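Local coordinates for protein 2-C-methyl-D-erythritol 4-phosphate cytidylyltransferase (Neisseria gonorrhoeae, PDB 1VGW) that probably catalyses the transfer of a cytidylyl group from CTP to 2-C-methyl-D-erythritol 4-phosphate, releasing diphosphate, in isoprenoid biosynthesis, at residues V109-R114 / N212-Q217. Residues are numbered along the deposited sequence; the frame is centred on the assembly and turned at random.
Sequences VHDAAR and NLKLTQ
Ala113 and Arg114, at the end of a type I turn spanning Asp111 to Arg114, lie against Lys214 and Leu215, with the CA atoms of Arg114 and Lys214 4.5 Å apart. One backbone hydrogen bond joins the two loops, from Leu215 N to Ala113 O (3.2 Å). The guanidinium of Arg114 makes the second link: NH1 reaches Asn212 O at 3.0 Å, in both the carbonyl and guanidinium planes. Arg114 NE forms a salt bridge with Asp111 OD1 (2.9 Å), which lies in the guanidinium plane and uses its anti lone pair; NH2 forms another with Asp144 of the second subunit. Lys214 CB sits over the centre of one guanidinium face, 4.1 Å above the plane. These loops follow strands 106-109 and 204-207 of the mixed sheet in this GT-A-type nucleotidyltransferase domain, and Lys214 is predicted to position the substrate 2-C-methyl-D-erythritol 4-phosphate for nucleophilic attack. With CG anti to the backbone N (chi1 -159°) and the chain extended beyond, Lys214 crosses Arg114 at about a right angle and brings CE to 4.0 Å from Asp111 OD1. Lys214 NZ stays 4.6 Å from Asp111 OD2, opposite in charge but not in contact; that oxygen is salt-bridged to Arg84. His110 NE2 secures Arg114 O through an in-plane bond of 2.9 Å. Asn212 OD1 lies near the edge of that imidazole, its amide held through ND2 by Gln167 and Thr168.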
loop_
_atom_site.group_PDB
_atom_site.type_symbol
_atom_site.label_atom_id
_atom_site.label_comp_id
_atom_site.label_asym_id
_atom_site.label_seq_id
_atom_site.Cartn_x
_atom_site.Cartn_y
_atom_site.Cartn_z
ATOM N N VAL B 109 -12.512 4.936 16.097
ATOM C CA VAL B 109 -11.259 5.692 16.207
ATOM C C VAL B 109 -10.593 5.883 14.839
ATOM O O VAL B 109 -10.184 4.945 14.185
ATOM C CB VAL B 109 -10.282 5.103 17.221
ATOM C CG1 VAL B 109 -9.146 6.065 17.637
ATOM C CG2 VAL B 109 -10.973 4.704 18.552
ATOM N N HIS B 110 -10.567 7.128 14.338
ATOM C CA HIS B 110 -10.041 7.389 12.993
ATOM C C HIS B 110 -8.867 8.370 12.948
ATOM O O HIS B 110 -8.921 9.367 13.648
ATOM C CB HIS B 110 -11.141 7.987 12.110
ATOM C CG HIS B 110 -10.825 8.015 10.654
ATOM N ND1 HIS B 110 -10.656 6.879 9.902
ATOM C CD2 HIS B 110 -10.652 9.054 9.798
ATOM C CE1 HIS B 110 -10.383 7.214 8.627
ATOM N NE2 HIS B 110 -10.390 8.531 8.560
ATOM N N ASP B 111 -7.871 8.070 12.122
ATOM C CA ASP B 111 -6.694 8.994 11.967
ATOM C C ASP B 111 -7.102 10.344 11.343
ATOM O O ASP B 111 -7.821 10.360 10.345
ATOM C CB ASP B 111 -5.730 8.343 10.988
ATOM C CG ASP B 111 -4.928 7.186 11.517
ATOM O OD1 ASP B 111 -4.714 6.234 10.729
ATOM O OD2 ASP B 111 -4.514 7.187 12.679
ATOM N N ALA B 112 -6.687 11.459 11.881
ATOM C CA ALA B 112 -6.911 12.797 11.349
ATOM C C ALA B 112 -6.382 13.007 9.931
ATOM O O ALA B 112 -6.867 13.858 9.172
ATOM C CB ALA B 112 -6.158 13.825 12.236
ATOM N N ALA B 113 -5.390 12.245 9.482
ATOM C CA ALA B 113 -4.865 12.371 8.155
ATOM C C ALA B 113 -5.421 11.405 7.139
ATOM O O ALA B 113 -4.841 11.388 6.031
ATOM C CB ALA B 113 -3.333 12.263 8.168
ATOM N N ARG B 114 -6.393 10.578 7.432
ATOM C CA ARG B 114 -6.940 9.654 6.401
ATOM C C ARG B 114 -8.231 10.338 5.914
ATOM O O ARG B 114 -9.358 10.011 6.306
ATOM C CB ARG B 114 -7.150 8.260 6.900
ATOM C CG ARG B 114 -5.961 7.348 7.091
ATOM C CD ARG B 114 -6.335 5.931 7.496
ATOM N NE ARG B 114 -5.229 5.189 8.083
ATOM C CZ ARG B 114 -4.426 4.348 7.425
ATOM N NH1 ARG B 114 -4.569 4.108 6.130
ATOM N NH2 ARG B 114 -3.463 3.694 8.068
ATOM N N ASN B 212 -8.208 4.835 0.827
ATOM C CA ASN B 212 -8.193 5.194 2.254
ATOM C C ASN B 212 -6.791 5.327 2.796
ATOM O O ASN B 212 -6.453 4.910 3.932
ATOM C CB ASN B 212 -8.963 4.102 3.032
ATOM C CG ASN B 212 -9.246 4.415 4.477
ATOM O OD1 ASN B 212 -9.304 5.578 4.898
ATOM N ND2 ASN B 212 -9.421 3.379 5.298
ATOM N N LEU B 213 -5.888 5.922 2.019
ATOM C CA LEU B 213 -4.499 6.044 2.432
ATOM C C LEU B 213 -4.291 7.199 3.383
ATOM O O LEU B 213 -5.108 8.093 3.465
ATOM C CB LEU B 213 -3.569 6.140 1.247
ATOM C CG LEU B 213 -3.840 7.136 0.135
ATOM C CD1 LEU B 213 -4.236 8.506 0.636
ATOM C CD2 LEU B 213 -2.597 7.221 -0.772
ATOM N N LYS B 214 -3.175 7.202 4.068
ATOM C CA LYS B 214 -2.854 8.263 5.025
ATOM C C LYS B 214 -1.890 9.265 4.414
ATOM O O LYS B 214 -1.037 8.868 3.612
ATOM C CB LYS B 214 -2.191 7.569 6.237
ATOM C CG LYS B 214 -2.221 8.366 7.516
ATOM C CD LYS B 214 -1.333 7.723 8.588
ATOM C CE LYS B 214 -1.505 8.459 9.900
ATOM N NZ LYS B 214 -0.390 8.236 10.858
ATOM N N LEU B 215 -1.996 10.528 4.758
ATOM C CA LEU B 215 -1.131 11.582 4.286
ATOM C C LEU B 215 0.080 11.736 5.214
ATOM O O LEU B 215 -0.035 12.367 6.263
ATOM C CB LEU B 215 -1.883 12.906 4.133
ATOM C CG LEU B 215 -1.087 14.129 3.651
ATOM C CD1 LEU B 215 0.174 13.726 2.895
ATOM C CD2 LEU B 215 -1.922 15.023 2.737
ATOM N N THR B 216 1.206 11.123 4.834
ATOM C CA THR B 216 2.430 11.149 5.609
ATOM C C THR B 216 3.669 11.650 4.859
ATOM O O THR B 216 4.673 11.947 5.540
ATOM C CB THR B 216 2.790 9.732 6.134
ATOM O OG1 THR B 216 2.952 8.901 4.976
ATOM C CG2 THR B 216 1.714 9.172 7.035
ATOM N N GLN B 217 3.648 11.755 3.551
ATOM C CA GLN B 217 4.788 12.238 2.747
ATOM C C GLN B 217 4.282 12.911 1.482
ATOM O O GLN B 217 3.078 12.789 1.169
ATOM C CB GLN B 217 5.638 10.999 2.388
ATOM C CG GLN B 217 4.879 10.025 1.506
ATOM C CD GLN B 217 5.244 8.581 1.696
ATOM O OE1 GLN B 217 5.288 7.824 0.719
ATOM N NE2 GLN B 217 5.497 8.160 2.936
#